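Side-chain contacts in Lin2722 protein (PDB 3DS8), which is of unknown function but adopts the alpha/beta hydrolase fold, with features consistent with a serine hydrolase: residues I4-I9 with F238-K243; D24-E29 with R59-F64; Y30-E35 with K234-L239. All coordinates share one frame; numbering follows the deposited sequence.

Interaction 1: residues I4-I9 with F238-K243; sequences IPIILI and FLEKFK. With SO4 (sulfate ion), chain F.
Ile6 and Leu239 meet tip to tip where an inner strand of an alpha/beta hydrolase sheet faces the last turn of helix 229-240. The pair illustrates how a sheet and a covering helix, a strand from the start of the chain and a helix from near its end, can be linked through very few atoms. A single methyl, Leu239 CD1, does the work on the helix side. It lies 4.1 Å from Ile6 CD1 and equally far, 4.1 Å, from Ile6 CG2, so it settles against both branches of the isoleucine. Two torsions explain this reach: Ile6 carries CG1 opposite its carbonyl carbon (chi1 -57°), and the chain then runs on extended (chi2 164°) to bring CD1 out to the helix.

Glu240 arrives differently. Its bond from the backbone does not aim at the strand, but the chain folds over at chi2 (-57°) and carries the carboxylate back, leaving OE2 3.9 Å from Ile6 CD1. This is a van der Waals approach of a methyl to a carboxylate oxygen; the charge of OE2 is answered by a salt bridge to Arg59 NE, whose guanidinium also bonds Ile4 O. That salt bridge probably helps keep Glu240 ionised beside the methyl.

Farther along, past the helix, Lys243 turns toward a sulfate ion, probably from the crystallisation liquor. Lys126 NZ and Thr244 N also bind this anion, whereas the bond from Lys243 NZ to sulfate O3 is weak, at 3.2 Å.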
loop_
_atom_site.group_PDB
_atom_site.type_symbol
_atom_site.label_atom_id
_atom_site.label_comp_id
_atom_site.label_asym_id
_atom_site.label_seq_id
_atom_site.Cartn_x
_atom_site.Cartn_y
_atom_site.Cartn_z
ATOM N N ILE A 4 -7.658 -11.320 -10.242
ATOM C CA ILE A 4 -6.925 -10.177 -9.745
ATOM C C ILE A 4 -6.338 -10.509 -8.371
ATOM O O ILE A 4 -7.058 -10.583 -7.393
ATOM C CB ILE A 4 -7.758 -8.884 -9.702
ATOM C CG1 ILE A 4 -8.301 -8.549 -11.110
ATOM C CG2 ILE A 4 -6.855 -7.723 -9.221
ATOM C CD1 ILE A 4 -9.019 -7.169 -11.194
ATOM N N PRO A 5 -5.011 -10.716 -8.316
ATOM C CA PRO A 5 -4.355 -11.022 -7.053
ATOM C C PRO A 5 -4.288 -9.822 -6.134
ATOM O O PRO A 5 -4.399 -8.669 -6.578
ATOM C CB PRO A 5 -2.947 -11.476 -7.460
ATOM C CG PRO A 5 -2.718 -10.807 -8.749
ATOM C CD PRO A 5 -4.059 -10.674 -9.433
ATOM N N ILE A 6 -4.050 -10.114 -4.875
ATOM C CA ILE A 6 -3.829 -9.085 -3.870
ATOM C C ILE A 6 -2.442 -9.308 -3.271
ATOM O O ILE A 6 -2.211 -10.320 -2.616
ATOM C CB ILE A 6 -4.866 -9.175 -2.761
ATOM C CG1 ILE A 6 -6.306 -9.062 -3.330
ATOM C CG2 ILE A 6 -4.480 -8.134 -1.636
ATOM C CD1 ILE A 6 -7.366 -9.530 -2.324
ATOM N N ILE A 7 -1.512 -8.397 -3.549
ATOM C CA ILE A 7 -0.156 -8.475 -2.989
ATOM C C ILE A 7 -0.120 -7.776 -1.620
ATOM O O ILE A 7 -0.552 -6.624 -1.475
ATOM C CB ILE A 7 0.902 -7.932 -3.938
ATOM C CG1 ILE A 7 2.306 -8.261 -3.444
ATOM C CG2 ILE A 7 0.880 -6.449 -4.109
ATOM C CD1 ILE A 7 3.301 -8.251 -4.548
ATOM N N LEU A 8 0.404 -8.470 -0.625
ATOM C CA LEU A 8 0.571 -7.948 0.757
ATOM C C LEU A 8 2.047 -7.717 1.005
ATOM O O LEU A 8 2.888 -8.638 0.911
ATOM C CB LEU A 8 0.040 -8.924 1.802
ATOM C CG LEU A 8 -1.430 -9.312 1.602
ATOM C CD1 LEU A 8 -1.838 -10.355 2.702
ATOM C CD2 LEU A 8 -2.376 -8.087 1.526
ATOM N N ILE A 9 2.375 -6.480 1.379
ATOM C CA ILE A 9 3.773 -6.069 1.570
ATOM C C ILE A 9 3.985 -5.496 2.974
ATOM O O ILE A 9 3.294 -4.556 3.370
ATOM C CB ILE A 9 4.266 -5.074 0.516
ATOM C CG1 ILE A 9 4.034 -5.634 -0.881
ATOM C CG2 ILE A 9 5.742 -4.775 0.749
ATOM C CD1 ILE A 9 4.594 -4.791 -2.001
ATOM N N PHE A 238 -12.474 -1.784 0.903
ATOM C CA PHE A 238 -11.907 -1.175 -0.289
ATOM C C PHE A 238 -11.623 -2.216 -1.371
ATOM O O PHE A 238 -11.880 -2.002 -2.561
ATOM C CB PHE A 238 -10.632 -0.460 0.104
ATOM C CG PHE A 238 -10.106 0.473 -0.931
ATOM C CD1 PHE A 238 -10.814 1.627 -1.262
ATOM C CD2 PHE A 238 -8.886 0.227 -1.553
ATOM C CE1 PHE A 238 -10.263 2.559 -2.164
ATOM C CE2 PHE A 238 -8.345 1.124 -2.443
ATOM C CZ PHE A 238 -9.027 2.287 -2.746
ATOM N N LEU A 239 -11.155 -3.388 -0.948
ATOM C CA LEU A 239 -10.792 -4.448 -1.892
ATOM C C LEU A 239 -11.980 -5.186 -2.451
ATOM O O LEU A 239 -11.930 -5.624 -3.594
ATOM C CB LEU A 239 -9.816 -5.464 -1.256
ATOM C CG LEU A 239 -8.420 -5.010 -0.835
ATOM C CD1 LEU A 239 -7.701 -6.151 -0.050
ATOM C CD2 LEU A 239 -7.609 -4.533 -2.063
ATOM N N GLU A 240 -13.042 -5.344 -1.669
ATOM C CA GLU A 240 -14.102 -6.249 -2.066
ATOM C C GLU A 240 -15.459 -5.602 -2.278
ATOM O O GLU A 240 -16.290 -6.212 -2.904
ATOM C CB GLU A 240 -14.213 -7.390 -1.051
ATOM C CG GLU A 240 -12.944 -8.253 -0.970
ATOM C CD GLU A 240 -12.505 -8.869 -2.280
ATOM O OE1 GLU A 240 -13.373 -9.200 -3.097
ATOM O OE2 GLU A 240 -11.266 -9.025 -2.453
ATOM N N LYS A 241 -15.684 -4.413 -1.741
ATOM C CA LYS A 241 -17.016 -3.760 -1.767
ATOM C C LYS A 241 -17.012 -2.453 -2.531
ATOM O O LYS A 241 -17.964 -2.173 -3.286
ATOM C CB LYS A 241 -17.526 -3.531 -0.344
ATOM C CG LYS A 241 -17.726 -4.803 0.439
ATOM C CD LYS A 241 -18.733 -5.687 -0.229
ATOM C CE LYS A 241 -19.185 -6.849 0.633
ATOM N NZ LYS A 241 -20.398 -7.466 0.082
ATOM N N PHE A 242 -15.950 -1.672 -2.370
ATOM C CA PHE A 242 -15.839 -0.384 -3.028
ATOM C C PHE A 242 -15.684 -0.557 -4.539
ATOM O O PHE A 242 -14.765 -1.233 -5.011
ATOM C CB PHE A 242 -14.667 0.420 -2.475
ATOM C CG PHE A 242 -14.464 1.741 -3.193
ATOM C CD1 PHE A 242 -15.378 2.740 -3.063
ATOM C CD2 PHE A 242 -13.356 1.943 -4.015
ATOM C CE1 PHE A 242 -15.221 3.965 -3.731
ATOM C CE2 PHE A 242 -13.190 3.163 -4.700
ATOM C CZ PHE A 242 -14.117 4.168 -4.540
ATOM N N LYS A 243 -16.560 0.103 -5.287
ATOM C CA LYS A 243 -16.473 0.060 -6.738
ATOM C C LYS A 243 -16.891 1.436 -7.239
ATOM O O LYS A 243 -17.823 2.024 -6.708
ATOM C CB LYS A 243 -17.418 -1.015 -7.286
ATOM C CG LYS A 243 -17.061 -2.494 -6.945
ATOM C CD LYS A 243 -16.119 -3.154 -8.018
ATOM C CE LYS A 243 -15.466 -4.524 -7.570
ATOM N NZ LYS A 243 -14.293 -5.004 -8.471
HETATM S S SO4 F . -13.135 -1.006 -9.183
HETATM O O1 SO4 F . -13.756 -1.502 -10.423
HETATM O O2 SO4 F . -13.778 0.317 -8.912
HETATM O O3 SO4 F . -13.329 -1.962 -8.068
HETATM O O4 SO4 F . -11.656 -0.958 -9.330
#

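Interaction 2: residues D24-E29 with R59-F64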
loop_
_atom_site.group_PDB
_atom_site.type_symbol
_atom_site.label_atom_id
_atom_site.label_comp_id
_atom_site.label_asym_id
_atom_site.label_seq_id
_atom_site.Cartn_x
_atom_site.Cartn_y
_atom_site.Cartn_z
ATOM N N ASP A 24 -5.359 -14.001 6.863
ATOM C CA ASP A 24 -6.169 -15.051 7.471
ATOM C C ASP A 24 -7.645 -14.637 7.525
ATOM O O ASP A 24 -8.520 -15.449 7.303
ATOM C CB ASP A 24 -5.668 -15.404 8.886
ATOM C CG ASP A 24 -4.370 -16.245 8.885
ATOM O OD1 ASP A 24 -3.916 -16.683 7.791
ATOM O OD2 ASP A 24 -3.825 -16.469 10.004
ATOM N N GLN A 25 -7.918 -13.372 7.841
ATOM C CA GLN A 25 -9.281 -12.883 7.830
ATOM C C GLN A 25 -9.897 -12.957 6.399
ATOM O O GLN A 25 -11.029 -13.412 6.226
ATOM C CB GLN A 25 -9.377 -11.488 8.424
ATOM C CG GLN A 25 -9.387 -11.489 9.945
ATOM C CD GLN A 25 -9.676 -10.123 10.538
ATOM O OE1 GLN A 25 -8.784 -9.532 11.140
ATOM N NE2 GLN A 25 -10.862 -9.593 10.308
ATOM N N LEU A 26 -9.149 -12.540 5.397
ATOM C CA LEU A 26 -9.646 -12.597 4.019
ATOM C C LEU A 26 -9.897 -14.034 3.569
ATOM O O LEU A 26 -10.908 -14.305 2.901
ATOM C CB LEU A 26 -8.673 -11.932 3.057
ATOM C CG LEU A 26 -8.513 -10.431 3.199
ATOM C CD1 LEU A 26 -7.365 -9.960 2.293
ATOM C CD2 LEU A 26 -9.797 -9.671 2.902
HETATM N N MSE A 27 -9.016 -14.976 3.977
HETATM C CA MSE A 27 -9.141 -16.358 3.570
HETATM C C MSE A 27 -10.089 -17.201 4.436
HETATM O O MSE A 27 -10.667 -18.182 3.945
HETATM C CB MSE A 27 -7.741 -17.011 3.502
HETATM C CG MSE A 27 -6.966 -16.340 2.421
HETATM SE SE MSE A 27 -5.224 -17.147 2.245
HETATM C CE MSE A 27 -5.755 -18.878 1.460
ATOM N N ASN A 28 -10.237 -16.858 5.717
ATOM C CA ASN A 28 -10.892 -17.772 6.640
ATOM C C ASN A 28 -12.243 -17.264 7.120
ATOM O O ASN A 28 -13.128 -18.060 7.448
ATOM C CB ASN A 28 -9.997 -18.080 7.867
ATOM C CG ASN A 28 -8.695 -18.780 7.502
ATOM O OD1 ASN A 28 -8.525 -19.298 6.390
ATOM N ND2 ASN A 28 -7.729 -18.733 8.426
ATOM N N GLU A 29 -12.385 -15.957 7.234
ATOM C CA GLU A 29 -13.598 -15.352 7.765
ATOM C C GLU A 29 -14.424 -14.646 6.726
ATOM O O GLU A 29 -15.583 -14.979 6.534
ATOM C CB GLU A 29 -13.239 -14.431 8.902
ATOM C CG GLU A 29 -12.816 -15.281 10.090
ATOM C CD GLU A 29 -12.631 -14.475 11.266
ATOM O OE1 GLU A 29 -11.450 -14.114 11.518
ATOM O OE2 GLU A 29 -13.675 -14.201 11.906
ATOM N N ARG A 59 -9.386 -14.229 -5.959
ATOM C CA ARG A 59 -8.632 -13.138 -5.331
ATOM C C ARG A 59 -7.371 -13.656 -4.636
ATOM O O ARG A 59 -7.131 -13.408 -3.455
ATOM C CB ARG A 59 -9.552 -12.365 -4.355
ATOM C CG ARG A 59 -10.777 -11.812 -5.063
ATOM C CD ARG A 59 -10.381 -10.611 -5.885
ATOM N NE ARG A 59 -10.250 -9.394 -5.069
ATOM C CZ ARG A 59 -9.404 -8.392 -5.295
ATOM N NH1 ARG A 59 -8.461 -8.454 -6.241
ATOM N NH2 ARG A 59 -9.468 -7.323 -4.521
ATOM N N PRO A 60 -6.521 -14.346 -5.390
ATOM C CA PRO A 60 -5.401 -15.017 -4.736
ATOM C C PRO A 60 -4.473 -14.014 -4.062
ATOM O O PRO A 60 -4.193 -12.952 -4.603
ATOM C CB PRO A 60 -4.715 -15.763 -5.875
ATOM C CG PRO A 60 -5.095 -15.001 -7.085
ATOM C CD PRO A 60 -6.497 -14.549 -6.848
ATOM N N ILE A 61 -4.026 -14.357 -2.869
ATOM C CA ILE A 61 -3.140 -13.522 -2.085
ATOM C C ILE A 61 -1.661 -13.872 -2.364
ATOM O O ILE A 61 -1.243 -15.047 -2.355
ATOM C CB ILE A 61 -3.494 -13.633 -0.590
ATOM C CG1 ILE A 61 -4.881 -13.008 -0.349
ATOM C CG2 ILE A 61 -2.403 -12.965 0.309
ATOM C CD1 ILE A 61 -5.381 -13.241 1.054
ATOM N N ILE A 62 -0.879 -12.840 -2.626
ATOM C CA ILE A 62 0.569 -12.971 -2.751
ATOM C C ILE A 62 1.237 -12.350 -1.523
ATOM O O ILE A 62 1.294 -11.126 -1.354
ATOM C CB ILE A 62 1.092 -12.316 -4.044
ATOM C CG1 ILE A 62 0.251 -12.740 -5.265
ATOM C CG2 ILE A 62 2.644 -12.564 -4.191
ATOM C CD1 ILE A 62 0.206 -14.212 -5.621
ATOM N N LYS A 63 1.684 -13.209 -0.627
ATOM C CA LYS A 63 2.377 -12.769 0.571
ATOM C C LYS A 63 3.820 -12.502 0.180
ATOM O O LYS A 63 4.574 -13.415 -0.114
ATOM C CB LYS A 63 2.287 -13.833 1.662
ATOM C CG LYS A 63 0.858 -14.147 2.048
ATOM C CD LYS A 63 0.785 -15.103 3.246
ATOM C CE LYS A 63 -0.638 -15.424 3.595
ATOM N NZ LYS A 63 -0.705 -16.427 4.703
ATOM N N PHE A 64 4.203 -11.243 0.206
ATOM C CA PHE A 64 5.496 -10.856 -0.350
ATOM C C PHE A 64 6.533 -10.553 0.728
ATOM O O PHE A 64 6.222 -9.914 1.733
ATOM C CB PHE A 64 5.324 -9.656 -1.284
ATOM C CG PHE A 64 6.432 -9.511 -2.249
ATOM C CD1 PHE A 64 6.395 -10.184 -3.457
ATOM C CD2 PHE A 64 7.532 -8.735 -1.945
ATOM C CE1 PHE A 64 7.428 -10.093 -4.355
ATOM C CE2 PHE A 64 8.582 -8.622 -2.844
ATOM C CZ PHE A 64 8.538 -9.309 -4.054
HETATM O O HOH W 1 -3.518 -16.617 5.118
#
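Ile61 points its CD1 methyl at two consecutive helix residues, Leu26 and Met27, and crosses both at a slant. Met27, a selenomethionine here, makes the closer approach: its CG is 3.7 Å from Ile61 CD1. The chain runs on extended (chi2 -178°), leaving Met27 SE 4.1 Å from Ile61 CD1, and bends only beyond the selenium. Leu26 closes in with a different part of its side chain, setting CD1 4.0 Å from Ile61 CD1 while its CB stands 4.1 Å from that atom. One methyl on the strand therefore serves two neighbours on the helix.

The arrangement is a worked case of a beta-alpha-beta crossover that skips a strand. Helix 20-30 leads from strand 6-9 to strand 36-42, and strand 61-66 lies between those two in the sheet, directly under the helix. The short axes of 24-29 and 61-64 run nearly antiparallel, at 149°, and come within 11.1 Å of each other.

Toward the exposed margin the apolar contact gives way to charge. Asp24 OD1 and Lys63 NZ are too far apart for a salt bridge, and a water spans them, donating to Asp24 OD1 at 2.7 Å and accepting from Lys63 NZ at 2.8 Å. The lysine, fully extended along its length, reaches a direct ionic partner in Asp20 OD1.

Interaction 3: residues Y30-E35 with K234-L239; sequences YRSSNE and KTYWFL. With SO4 (sulfate ion), chain E; SO4 (sulfate ion), chain D.
Where helix 20-30 gives way to the loop before strand 36-42, Tyr30 lays its ring on that of Tyr236, joining two helices of the alpha/beta hydrolase fold by an offset face-to-face stack. It is a good example of how two aromatic side chains can couple neighbouring helices at a protein surface. The ring centroids lie 3.7 Å apart and the planes are tilted by only 9°. Tyr30 CD1 sits over the centre of the Tyr236 ring, 3.3 Å above its plane, whereas Tyr236 CG lies 3.4 Å above the plane of the Tyr30 ring, toward its rim. The two side chains run across each other at an angle: Tyr30 CB lies near Tyr236 CE1, and Tyr236 CB comes under the far half of the Tyr30 ring as a CH-pi donor, 4.0 Å from the ring centroid. Tyr236 achieves this by setting CG opposite its backbone N (chi1 169°), which swings the ring out from the helix toward the loop.

Ser32 meets the same ring from its edge. Ser32 OG lies in the plane of the Tyr236 ring, 3.7 Å from Tyr236 CE1. Leu26 also touches Tyr236, tying the stack to the body of helix 20-30.

Arg31 leaves the helix with positive phi and its side chain points away from the stack. NH1 is held by Asn28 O, while the guanidinium edge grips a sulfate, probably from the crystallisation liquor, with two donors. The bond from Arg31 NE to sulfate O4 is 2.7 Å; Arg31 NH2 meets O2 of the same ion at 2.8 Å, in a nearly straight N-H...O line of 170°.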
loop_
_atom_site.group_PDB
_atom_site.type_symbol
_atom_site.label_atom_id
_atom_site.label_comp_id
_atom_site.label_asym_id
_atom_site.label_seq_id
_atom_site.Cartn_x
_atom_site.Cartn_y
_atom_site.Cartn_z
ATOM N N TYR A 30 -13.824 -13.699 6.031
ATOM C CA TYR A 30 -14.504 -13.096 4.887
ATOM C C TYR A 30 -14.662 -14.138 3.774
ATOM O O TYR A 30 -15.710 -14.186 3.129
ATOM C CB TYR A 30 -13.775 -11.915 4.360
ATOM C CG TYR A 30 -13.736 -10.723 5.267
ATOM C CD1 TYR A 30 -14.890 -9.957 5.454
ATOM C CD2 TYR A 30 -12.570 -10.340 5.910
ATOM C CE1 TYR A 30 -14.863 -8.833 6.252
ATOM C CE2 TYR A 30 -12.543 -9.180 6.713
ATOM C CZ TYR A 30 -13.696 -8.444 6.862
ATOM O OH TYR A 30 -13.697 -7.320 7.669
ATOM N N ARG A 31 -13.623 -14.960 3.599
ATOM C CA ARG A 31 -13.561 -15.995 2.568
ATOM C C ARG A 31 -13.776 -15.375 1.198
ATOM O O ARG A 31 -14.425 -15.981 0.339
ATOM C CB ARG A 31 -14.538 -17.144 2.845
ATOM C CG ARG A 31 -14.161 -17.886 4.075
ATOM C CD ARG A 31 -14.981 -19.123 4.299
ATOM N NE ARG A 31 -16.350 -18.881 4.722
ATOM C CZ ARG A 31 -16.761 -18.736 5.981
ATOM N NH1 ARG A 31 -15.911 -18.734 6.998
ATOM N NH2 ARG A 31 -18.041 -18.613 6.219
ATOM N N SER A 32 -13.160 -14.200 1.007
ATOM C CA SER A 32 -13.168 -13.489 -0.287
ATOM C C SER A 32 -11.968 -13.882 -1.147
ATOM O O SER A 32 -11.976 -13.650 -2.369
ATOM C CB SER A 32 -13.188 -11.976 -0.080
ATOM O OG SER A 32 -12.254 -11.569 0.900
ATOM N N SER A 33 -10.951 -14.444 -0.497
ATOM C CA SER A 33 -9.784 -15.027 -1.186
ATOM C C SER A 33 -9.728 -16.480 -0.797
ATOM O O SER A 33 -10.043 -16.813 0.338
ATOM C CB SER A 33 -8.479 -14.343 -0.786
ATOM O OG SER A 33 -8.406 -12.984 -1.192
ATOM N N ASN A 34 -9.338 -17.359 -1.720
ATOM C CA ASN A 34 -9.337 -18.798 -1.394
ATOM C C ASN A 34 -7.989 -19.509 -1.586
ATOM O O ASN A 34 -7.867 -20.728 -1.318
ATOM C CB ASN A 34 -10.470 -19.526 -2.100
ATOM C CG ASN A 34 -10.269 -19.653 -3.582
ATOM O OD1 ASN A 34 -9.292 -19.148 -4.136
ATOM N ND2 ASN A 34 -11.216 -20.312 -4.244
ATOM N N GLU A 35 -6.993 -18.778 -2.065
ATOM C CA GLU A 35 -5.662 -19.360 -2.271
ATOM C C GLU A 35 -4.590 -18.295 -2.041
ATOM O O GLU A 35 -4.847 -17.095 -2.181
ATOM C CB GLU A 35 -5.476 -19.928 -3.680
ATOM C CG GLU A 35 -6.434 -21.014 -4.099
ATOM C CD GLU A 35 -6.160 -21.556 -5.513
ATOM O OE1 GLU A 35 -5.016 -21.487 -5.978
ATOM O OE2 GLU A 35 -7.088 -22.116 -6.129
ATOM N N LYS A 234 -11.571 -1.811 6.873
ATOM C CA LYS A 234 -11.554 -0.791 5.810
ATOM C C LYS A 234 -10.895 -1.343 4.532
ATOM O O LYS A 234 -11.342 -1.060 3.417
ATOM C CB LYS A 234 -10.898 0.483 6.319
ATOM C CG LYS A 234 -11.174 1.695 5.440
ATOM C CD LYS A 234 -12.553 2.258 5.599
ATOM C CE LYS A 234 -12.794 3.420 4.625
ATOM N NZ LYS A 234 -14.198 3.956 4.652
ATOM N N THR A 235 -9.833 -2.133 4.723
ATOM C CA THR A 235 -9.119 -2.750 3.650
ATOM C C THR A 235 -10.021 -3.751 2.917
ATOM O O THR A 235 -10.098 -3.760 1.690
ATOM C CB THR A 235 -7.778 -3.387 4.153
ATOM O OG1 THR A 235 -6.920 -2.342 4.637
ATOM C CG2 THR A 235 -7.053 -4.081 3.033
ATOM N N TYR A 236 -10.688 -4.631 3.667
ATOM C CA TYR A 236 -11.661 -5.519 3.046
ATOM C C TYR A 236 -12.667 -4.740 2.231
ATOM O O TYR A 236 -12.922 -5.079 1.067
ATOM C CB TYR A 236 -12.387 -6.361 4.095
ATOM C CG TYR A 236 -13.568 -7.090 3.521
ATOM C CD1 TYR A 236 -13.396 -8.282 2.738
ATOM C CD2 TYR A 236 -14.851 -6.599 3.705
ATOM C CE1 TYR A 236 -14.447 -8.927 2.220
ATOM C CE2 TYR A 236 -15.931 -7.235 3.150
ATOM C CZ TYR A 236 -15.727 -8.398 2.408
ATOM O OH TYR A 236 -16.818 -9.057 1.906
ATOM N N TRP A 237 -13.266 -3.713 2.847
ATOM C CA TRP A 237 -14.254 -2.881 2.157
ATOM C C TRP A 237 -13.698 -2.335 0.858
ATOM O O TRP A 237 -14.360 -2.395 -0.161
ATOM C CB TRP A 237 -14.720 -1.726 3.052
ATOM C CG TRP A 237 -15.527 -0.715 2.314
ATOM C CD1 TRP A 237 -16.819 -0.800 2.001
ATOM C CD2 TRP A 237 -15.066 0.523 1.810
ATOM N NE1 TRP A 237 -17.216 0.306 1.291
ATOM C CE2 TRP A 237 -16.158 1.140 1.166
ATOM C CE3 TRP A 237 -13.841 1.184 1.835
ATOM C CZ2 TRP A 237 -16.053 2.358 0.549
ATOM C CZ3 TRP A 237 -13.756 2.400 1.222
ATOM C CH2 TRP A 237 -14.869 2.976 0.609
ATOM N N PHE A 238 -12.474 -1.784 0.903
ATOM C CA PHE A 238 -11.907 -1.175 -0.289
ATOM C C PHE A 238 -11.623 -2.216 -1.371
ATOM O O PHE A 238 -11.880 -2.002 -2.561
ATOM C CB PHE A 238 -10.632 -0.460 0.104
ATOM C CG PHE A 238 -10.106 0.473 -0.931
ATOM C CD1 PHE A 238 -10.814 1.627 -1.262
ATOM C CD2 PHE A 238 -8.886 0.227 -1.553
ATOM C CE1 PHE A 238 -10.263 2.559 -2.164
ATOM C CE2 PHE A 238 -8.345 1.124 -2.443
ATOM C CZ PHE A 238 -9.027 2.287 -2.746
ATOM N N LEU A 239 -11.155 -3.388 -0.948
ATOM C CA LEU A 239 -10.792 -4.448 -1.892
ATOM C C LEU A 239 -11.980 -5.186 -2.451
ATOM O O LEU A 239 -11.930 -5.624 -3.594
ATOM C CB LEU A 239 -9.816 -5.464 -1.256
ATOM C CG LEU A 239 -8.420 -5.010 -0.835
ATOM C CD1 LEU A 239 -7.701 -6.151 -0.050
ATOM C CD2 LEU A 239 -7.609 -4.533 -2.063
HETATM S S SO4 E . -19.243 -18.508 2.604
HETATM O O1 SO4 E . -19.491 -17.068 2.416
HETATM O O2 SO4 E . -19.724 -18.884 3.940
HETATM O O3 SO4 E . -19.985 -19.366 1.641
HETATM O O4 SO4 E . -17.802 -18.783 2.391
HETATM S S SO4 D . -13.852 -21.033 -2.562
HETATM O O1 SO4 D . -13.479 -20.077 -3.595
HETATM O O2 SO4 D . -14.232 -20.286 -1.351
HETATM O O3 SO4 D . -14.962 -21.831 -3.078
HETATM O O4 SO4 D . -12.742 -21.933 -2.257
#

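How the interactions relate
From the N terminus, strand 6-9 opens the longest loop, which interaction 1 closes only at residues 238-243. Within that span lies the short closure of interaction 2, where helix 20-30 meets strand 61-66. Interaction 3 begins at the end of that helix, at 30-35, and ends on 234-239, so its segments alternate with those of interaction 2, and the two contacts cross. It shares Phe238 and Leu239 with interaction 1, both drawing on helix 229-240. Arg59, at the start of 59-64, reaches the segments of interactions 1 and 3 as well. Two helices, the loop that leaves helix 20-30 and adjacent sheet strands are thereby tied together.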